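PKS_KS domain-containing protein (Photorhabdus luminescens subsp. laumondii, PDB 6SMO) probably acts as a beta-ketoacyl synthase of the thiolase superfamily, condensing acyl chains with units delivered by an acyl carrier protein, and carries a bound pentaoxo-dodecanal chain. Local coordinates at residues 126-131 against 191-196; 185-190 against 198-203. All coordinates share one frame; numbering follows the deposited sequence.

Overall arrangement
Interactions 1 and 2 both lie in the buried interior, about 8 and 12 Å from the centre of the chain, and their own centres are about 6 Å apart. They share helix 193-206: its first turn faces strand 123-128 in interaction 1, and its middle faces the loop after strand 184-185 in interaction 2. In sequence their segments alternate. A hydrogen bond of 3.1 Å from Asn186 ND2 to Ile127 O joins one to the other directly. Neither has a hydrogen bond between its two segments, yet their chemistry differs: small alanines meet in interaction 1, which continues into the ligand pocket, whereas branched isoleucines meet in interaction 2, beside a second protein chain.

Interaction 1 (126-131 against 191-196); sequences AIATAI and CAAGLD. With LKZ (3,5,7,9,11-pentakis(oxidanylidene)dodecanal), chain H.
A cysteine covalently bonded to its ligand stands two residues before the Ala193 that packs on Ala128: Cys191 SG is joined to C11 of the pentaoxo-dodecanal chain. This is the cysteine site of the thiolase fold, beside helix 193-206, and the bond is consistent with the acyl-carrying cysteine of ketosynthases. The evidence for close packing is the 3.6 Å between Ala128 CB and Ala193 CB. Both CB atoms are directed toward the other segment; Ala128 CB also lies 3.3 Å from Ala193 O, whereas Ala193 CB meets mainly that methyl, so the end of strand 123-128 rests directly on the first turn of the helix. Beyond the strand, the chain lines the pocket. Ala130 CB lies 3.7 Å from LKZ C8, and Ile131 CG2 comes within 3.7 Å of the terminal methyl, LKZ C23. Two bonds hold the backbone N of Ala130 and of Ile131 to the Glu219 carboxylate; Trp133 of the neighbouring Ketoacyl_synth_N chain packs on Ile131. With SG beside the backbone N (chi1 -65°), the ligand it carries lies next to Cys191 N, which makes a weak, bent hydrogen bond of 3.4 Å to LKZ O23, its N-H...O angle 137°.

Interaction 2 (185-190 against 198-203); sequences SNISTG and LGIAME
Apolar contact comes first: Ile187 CD1 sits 3.6 Å from Ile200 CG2 and 4.0 Å from Ile200 CB, so the tip of one isoleucine touches the short branch and branch point of the other, the two side chains crossing at a slant. The torsions explain the reach. In Ile187, CG1 lies beside the backbone N and CD1 is fully extended (chi2 174°), which carries CD1 part of the way across the 9.1 Å between Ile187 CA and Ile200 CA. In Ile200, CG1 runs anti to the backbone N (chi1 -160°), leaving CG2 to meet the loop. Ser185 OG adds a looser touch, 4.3 Å from Ile200 CG2.

Polar interactions act around this pair rather than across it. Met202 N bonds to Leu198 O at 2.9 Å, the i to i+4 bond of the helix that spans Ile200. The loop bends in an inverse gamma turn centred on Thr189, whose OG1 bonds at 2.8 Å to Asp196 OD2, an oxygen that also forms a salt bridge with Lys153 of the neighbouring Ketoacyl_synth_N chain; the loop is thus tied to the start of the same helix.

Contacts with that chain form a third group. Its Ser156 and Thr157 hydrogen-bond to Ser188 OG and Asn186 N, and its Tyr168 packs on Ile200. An outer strand and its following loop, backed by a helix and meeting a partner subunit before reaching the pocket at Gly190, are typical of the dimer interface of thiolase-fold ketosynthases.

Interaction 1 (126-131 against 191-196)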
ATOM      1  N   ALA B 126     -12.408   4.605   3.600  1.00 32.87           N
ATOM      2  CA  ALA B 126     -11.290   3.819   3.026  1.00 32.75           C
ATOM      3  C   ALA B 126     -10.657   4.601   1.867  1.00 32.56           C
ATOM      4  O   ALA B 126     -10.990   4.312   0.701  1.00 31.96           O
ATOM      5  CB  ALA B 126     -11.786   2.463   2.584  1.00 32.70           C
ATOM      6  N   ILE B 127      -9.790   5.567   2.189  1.00 32.84           N
ATOM      7  CA  ILE B 127      -9.044   6.408   1.205  1.00 32.74           C
ATOM      8  C   ILE B 127      -7.597   5.911   1.147  1.00 32.84           C
ATOM      9  O   ILE B 127      -6.886   6.039   2.164  1.00 32.37           O
ATOM     10  CB  ILE B 127      -9.134   7.906   1.564  1.00 32.80           C
ATOM     11  CG1 ILE B 127     -10.586   8.396   1.551  1.00 32.99           C
ATOM     12  CG2 ILE B 127      -8.252   8.737   0.643  1.00 32.73           C
ATOM     13  CD1 ILE B 127     -10.790   9.755   2.178  1.00 33.19           C
ATOM     14  N   ALA B 128      -7.190   5.373  -0.006  1.00 33.03           N
ATOM     15  CA  ALA B 128      -5.863   4.758  -0.248  1.00 33.36           C
ATOM     16  C   ALA B 128      -4.898   5.795  -0.834  1.00 33.53           C
ATOM     17  O   ALA B 128      -5.363   6.850  -1.311  1.00 33.30           O
ATOM     18  CB  ALA B 128      -6.015   3.575  -1.169  1.00 33.51           C
ATOM     19  N   THR B 129      -3.599   5.490  -0.793  1.00 33.77           N
ATOM     20  CA  THR B 129      -2.502   6.329  -1.347  1.00 33.96           C
ATOM     21  C   THR B 129      -1.246   5.468  -1.510  1.00 34.50           C
ATOM     22  O   THR B 129      -1.083   4.512  -0.728  1.00 34.48           O
ATOM     23  CB  THR B 129      -2.225   7.543  -0.450  1.00 33.84           C
ATOM     24  OG1 THR B 129      -1.436   8.471  -1.197  1.00 33.25           O
ATOM     25  CG2 THR B 129      -1.515   7.185   0.837  1.00 33.86           C
ATOM     26  N   ALA B 130      -0.389   5.824  -2.463  1.00 35.40           N
ATOM     27  CA  ALA B 130       0.884   5.112  -2.683  1.00 35.83           C
ATOM     28  C   ALA B 130       2.011   5.809  -1.906  1.00 36.54           C
ATOM     29  O   ALA B 130       2.787   5.090  -1.270  1.00 36.38           O
ATOM     30  CB  ALA B 130       1.169   5.050  -4.159  1.00 36.03           C
ATOM     31  N   ILE B 131       2.066   7.149  -1.917  1.00 37.43           N
ATOM     32  CA  ILE B 131       3.166   7.893  -1.223  1.00 38.29           C
ATOM     33  C   ILE B 131       2.620   8.927  -0.236  1.00 38.61           C
ATOM     34  O   ILE B 131       3.435   9.591   0.393  1.00 38.60           O
ATOM     35  CB  ILE B 131       4.114   8.577  -2.227  1.00 39.01           C
ATOM     36  CG1 ILE B 131       3.608   9.963  -2.619  1.00 39.31           C
ATOM     37  CG2 ILE B 131       4.364   7.715  -3.442  1.00 39.46           C
ATOM     38  CD1 ILE B 131       4.038  10.398  -3.986  1.00 39.64           C
ATOM     39  N   CYS B 191       0.108   1.152  -6.605  1.00 39.51           N
ATOM     40  CA  CYS B 191      -0.829   1.538  -7.654  1.00 40.09           C
ATOM     41  C   CYS B 191      -2.017   0.614  -7.743  1.00 38.77           C
ATOM     42  O   CYS B 191      -2.796   0.739  -8.671  1.00 38.20           O
ATOM     43  CB  CYS B 191      -0.038   1.545  -8.950  1.00 42.77           C
ATOM     44  SG  CYS B 191       1.160   2.875  -8.732  1.00 45.89           S
ATOM     45  N   ALA B 192      -2.137  -0.328  -6.808  1.00 37.08           N
ATOM     46  CA  ALA B 192      -3.346  -1.181  -6.758  1.00 36.24           C
ATOM     47  C   ALA B 192      -4.216  -0.803  -5.551  1.00 35.57           C
ATOM     48  O   ALA B 192      -5.328  -1.306  -5.459  1.00 35.83           O
ATOM     49  CB  ALA B 192      -2.961  -2.636  -6.758  1.00 36.20           C
ATOM     50  N   ALA B 193      -3.720   0.104  -4.707  1.00 34.64           N
ATOM     51  CA  ALA B 193      -4.333   0.610  -3.455  1.00 33.79           C
ATOM     52  C   ALA B 193      -5.755   1.124  -3.712  1.00 33.21           C
ATOM     53  O   ALA B 193      -6.630   0.864  -2.864  1.00 33.00           O
ATOM     54  CB  ALA B 193      -3.453   1.686  -2.869  1.00 33.69           C
ATOM     55  N   GLY B 194      -5.967   1.828  -4.829  1.00 32.89           N
ATOM     56  CA  GLY B 194      -7.275   2.390  -5.222  1.00 32.53           C
ATOM     57  C   GLY B 194      -8.371   1.337  -5.239  1.00 32.23           C
ATOM     58  O   GLY B 194      -9.385   1.541  -4.543  1.00 31.80           O
ATOM     59  N   LEU B 195      -8.175   0.251  -5.996  1.00 32.33           N
ATOM     60  CA  LEU B 195      -9.152  -0.868  -6.126  1.00 32.40           C
ATOM     61  C   LEU B 195      -9.210  -1.667  -4.820  1.00 32.27           C
ATOM     62  O   LEU B 195     -10.291  -2.205  -4.515  1.00 32.51           O
ATOM     63  CB  LEU B 195      -8.758  -1.785  -7.290  1.00 32.73           C
ATOM     64  CG  LEU B 195      -8.893  -1.212  -8.701  1.00 32.82           C
ATOM     65  CD1 LEU B 195      -8.913  -2.337  -9.722  1.00 32.97           C
ATOM     66  CD2 LEU B 195     -10.140  -0.351  -8.853  1.00 32.99           C
ATOM     67  N   ASP B 196      -8.091  -1.766  -4.098  1.00 32.21           N
ATOM     68  CA  ASP B 196      -7.993  -2.513  -2.814  1.00 32.42           C
ATOM     69  C   ASP B 196      -8.845  -1.808  -1.750  1.00 32.03           C
ATOM     70  O   ASP B 196      -9.453  -2.519  -0.924  1.00 32.16           O
ATOM     71  CB  ASP B 196      -6.534  -2.679  -2.379  1.00 32.80           C
ATOM     72  CG  ASP B 196      -5.729  -3.612  -3.268  1.00 33.19           C
ATOM     73  OD1 ASP B 196      -6.318  -4.191  -4.203  1.00 33.67           O
ATOM     74  OD2 ASP B 196      -4.517  -3.758  -3.017  1.00 33.96           O
TER
HETATM   75  C4  LKZ H 501       8.623   6.761  -5.078  1.00 56.67           C
HETATM   76  C5  LKZ H 501       7.962   5.676  -4.265  1.00 55.90           C
HETATM   77  C6  LKZ H 501       6.432   5.601  -4.307  1.00 54.13           C
HETATM   78  C7  LKZ H 501       6.027   4.354  -5.062  1.00 53.98           C
HETATM   79  C8  LKZ H 501       4.544   3.984  -5.179  1.00 53.57           C
HETATM   80  C10 LKZ H 501       3.158   1.670  -9.658  1.00 50.39           C
HETATM   81  C22 LKZ H 501       8.958   7.904  -4.140  1.00 57.45           C
HETATM   82  C11 LKZ H 501       2.182   2.809  -9.809  1.00 49.00           C
HETATM   83  O19 LKZ H 501       2.291   3.651 -10.683  1.00 50.76           O
HETATM   84  C3  LKZ H 501       3.484   1.673  -8.177  1.00 51.25           C
HETATM   85  O23 LKZ H 501       3.356   0.658  -7.514  1.00 51.50           O
HETATM   86  C2  LKZ H 501       3.842   3.021  -7.538  1.00 52.69           C
HETATM   87  C9  LKZ H 501       4.455   2.805  -6.153  1.00 53.28           C
HETATM   88  O20 LKZ H 501       4.949   1.738  -5.846  1.00 54.56           O
HETATM   89  O21 LKZ H 501       6.875   3.687  -5.613  1.00 53.48           O
HETATM   90  O22 LKZ H 501       8.639   4.920  -3.588  1.00 56.92           O
HETATM   91  O24 LKZ H 501      10.061   8.030  -3.631  1.00 58.84           O
HETATM   92  C23 LKZ H 501       7.836   8.889  -3.875  1.00 57.56           C

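Interaction 2 (185-190 against 198-203)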
ATOM      1  N   SER B 185      -9.594   3.055   7.330  1.00 33.71           N
ATOM      2  CA  SER B 185      -8.367   2.346   6.882  1.00 33.68           C
ATOM      3  C   SER B 185      -7.641   3.154   5.803  1.00 33.63           C
ATOM      4  O   SER B 185      -8.297   3.970   5.122  1.00 33.69           O
ATOM      5  CB  SER B 185      -8.695   0.958   6.392  1.00 33.39           C
ATOM      6  OG  SER B 185      -9.565   1.006   5.270  1.00 33.32           O
ATOM      7  N   ASN B 186      -6.342   2.888   5.670  1.00 33.92           N
ATOM      8  CA  ASN B 186      -5.467   3.473   4.627  1.00 34.19           C
ATOM      9  C   ASN B 186      -4.664   2.331   4.003  1.00 34.21           C
ATOM     10  O   ASN B 186      -3.684   1.908   4.603  1.00 34.55           O
ATOM     11  CB  ASN B 186      -4.545   4.576   5.150  1.00 34.51           C
ATOM     12  CG  ASN B 186      -3.531   5.020   4.120  1.00 34.55           C
ATOM     13  OD1 ASN B 186      -2.363   5.177   4.426  1.00 34.93           O
ATOM     14  ND2 ASN B 186      -3.966   5.215   2.893  1.00 34.69           N
ATOM     15  N   ILE B 187      -5.133   1.810   2.874  1.00 34.08           N
ATOM     16  CA  ILE B 187      -4.403   0.737   2.149  1.00 33.88           C
ATOM     17  C   ILE B 187      -3.355   1.441   1.289  1.00 34.17           C
ATOM     18  O   ILE B 187      -3.720   2.374   0.595  1.00 34.41           O
ATOM     19  CB  ILE B 187      -5.392  -0.120   1.339  1.00 33.54           C
ATOM     20  CG1 ILE B 187      -6.335  -0.880   2.272  1.00 33.36           C
ATOM     21  CG2 ILE B 187      -4.660  -1.058   0.403  1.00 33.62           C
ATOM     22  CD1 ILE B 187      -7.420  -1.638   1.572  1.00 33.21           C
ATOM     23  N   SER B 188      -2.098   1.016   1.367  1.00 34.43           N
ATOM     24  CA  SER B 188      -1.011   1.690   0.616  1.00 34.97           C
ATOM     25  C   SER B 188      -0.308   0.728  -0.342  1.00 35.75           C
ATOM     26  O   SER B 188       0.898   0.859  -0.503  1.00 36.60           O
ATOM     27  CB  SER B 188      -0.047   2.351   1.547  1.00 34.99           C
ATOM     28  OG  SER B 188       0.445   1.426   2.492  1.00 34.90           O
ATOM     29  N   THR B 189      -1.044  -0.221  -0.915  1.00 36.34           N
ATOM     30  CA  THR B 189      -0.472  -1.228  -1.846  1.00 36.60           C
ATOM     31  C   THR B 189      -0.077  -0.618  -3.195  1.00 37.17           C
ATOM     32  O   THR B 189      -0.526  -1.142  -4.208  1.00 37.79           O
ATOM     33  CB  THR B 189      -1.471  -2.364  -2.070  1.00 36.38           C
ATOM     34  OG1 THR B 189      -2.750  -1.753  -2.219  1.00 36.10           O
ATOM     35  CG2 THR B 189      -1.514  -3.338  -0.918  1.00 36.15           C
ATOM     36  N   GLY B 190       0.764   0.417  -3.205  1.00 37.50           N
ATOM     37  CA  GLY B 190       1.214   1.047  -4.459  1.00 38.02           C
ATOM     38  C   GLY B 190       0.083   1.563  -5.334  1.00 38.53           C
ATOM     39  O   GLY B 190      -0.749   2.323  -4.844  1.00 38.47           O
ATOM     40  N   LEU B 198     -11.556   0.058  -2.530  1.00 31.85           N
ATOM     41  CA  LEU B 198     -12.915  -0.285  -3.033  1.00 32.04           C
ATOM     42  C   LEU B 198     -13.243  -1.736  -2.656  1.00 32.31           C
ATOM     43  O   LEU B 198     -14.409  -2.005  -2.308  1.00 32.39           O
ATOM     44  CB  LEU B 198     -12.966  -0.083  -4.551  1.00 32.00           C
ATOM     45  CG  LEU B 198     -12.880   1.367  -5.029  1.00 32.10           C
ATOM     46  CD1 LEU B 198     -12.557   1.431  -6.514  1.00 32.20           C
ATOM     47  CD2 LEU B 198     -14.171   2.115  -4.735  1.00 32.37           C
ATOM     48  N   GLY B 199     -12.243  -2.624  -2.721  1.00 32.14           N
ATOM     49  CA  GLY B 199     -12.362  -4.057  -2.388  1.00 32.76           C
ATOM     50  C   GLY B 199     -12.739  -4.283  -0.934  1.00 33.33           C
ATOM     51  O   GLY B 199     -13.695  -5.045  -0.688  1.00 33.85           O
ATOM     52  N   ILE B 200     -12.017  -3.655   0.002  1.00 33.61           N
ATOM     53  CA  ILE B 200     -12.249  -3.793   1.471  1.00 33.87           C
ATOM     54  C   ILE B 200     -13.563  -3.087   1.837  1.00 33.92           C
ATOM     55  O   ILE B 200     -14.255  -3.579   2.748  1.00 33.32           O
ATOM     56  CB  ILE B 200     -11.048  -3.274   2.292  1.00 34.34           C
ATOM     57  CG1 ILE B 200     -11.045  -3.852   3.711  1.00 34.85           C
ATOM     58  CG2 ILE B 200     -10.988  -1.753   2.306  1.00 34.25           C
ATOM     59  CD1 ILE B 200      -9.700  -3.798   4.395  1.00 35.14           C
ATOM     60  N   ALA B 201     -13.886  -1.985   1.149  1.00 34.06           N
ATOM     61  CA  ALA B 201     -15.149  -1.221   1.294  1.00 34.56           C
ATOM     62  C   ALA B 201     -16.337  -2.094   0.869  1.00 35.17           C
ATOM     63  O   ALA B 201     -17.373  -2.055   1.559  1.00 34.96           O
ATOM     64  CB  ALA B 201     -15.083   0.049   0.481  1.00 34.23           C
ATOM     65  N   MET B 202     -16.182  -2.843  -0.228  1.00 36.11           N
ATOM     66  CA  MET B 202     -17.197  -3.796  -0.760  1.00 37.50           C
ATOM     67  C   MET B 202     -17.444  -4.906   0.271  1.00 37.75           C
ATOM     68  O   MET B 202     -18.621  -5.268   0.475  1.00 37.99           O
ATOM     69  CB  MET B 202     -16.723  -4.420  -2.077  1.00 38.55           C
ATOM     70  CG  MET B 202     -17.783  -5.249  -2.783  1.00 39.86           C
ATOM     71  SD  MET B 202     -17.073  -6.442  -3.947  1.00 41.54           S
ATOM     72  CE  MET B 202     -16.374  -7.637  -2.807  1.00 41.35           C
ATOM     73  N   GLU B 203     -16.375  -5.422   0.889  1.00 37.46           N
ATOM     74  CA  GLU B 203     -16.423  -6.526   1.886  1.00 37.99           C
ATOM     75  C   GLU B 203     -17.188  -6.066   3.135  1.00 37.88           C
ATOM     76  O   GLU B 203     -18.023  -6.850   3.629  1.00 37.82           O
ATOM     77  CB  GLU B 203     -15.009  -6.998   2.232  1.00 38.71           C
ATOM     78  CG  GLU B 203     -14.364  -7.820   1.129  1.00 39.25           C
ATOM     79  CD  GLU B 203     -12.869  -8.042   1.282  1.00 40.14           C
ATOM     80  OE1 GLU B 203     -12.210  -8.334   0.261  1.00 41.07           O
ATOM     81  OE2 GLU B 203     -12.365  -7.925   2.417  1.00 41.13           O
TER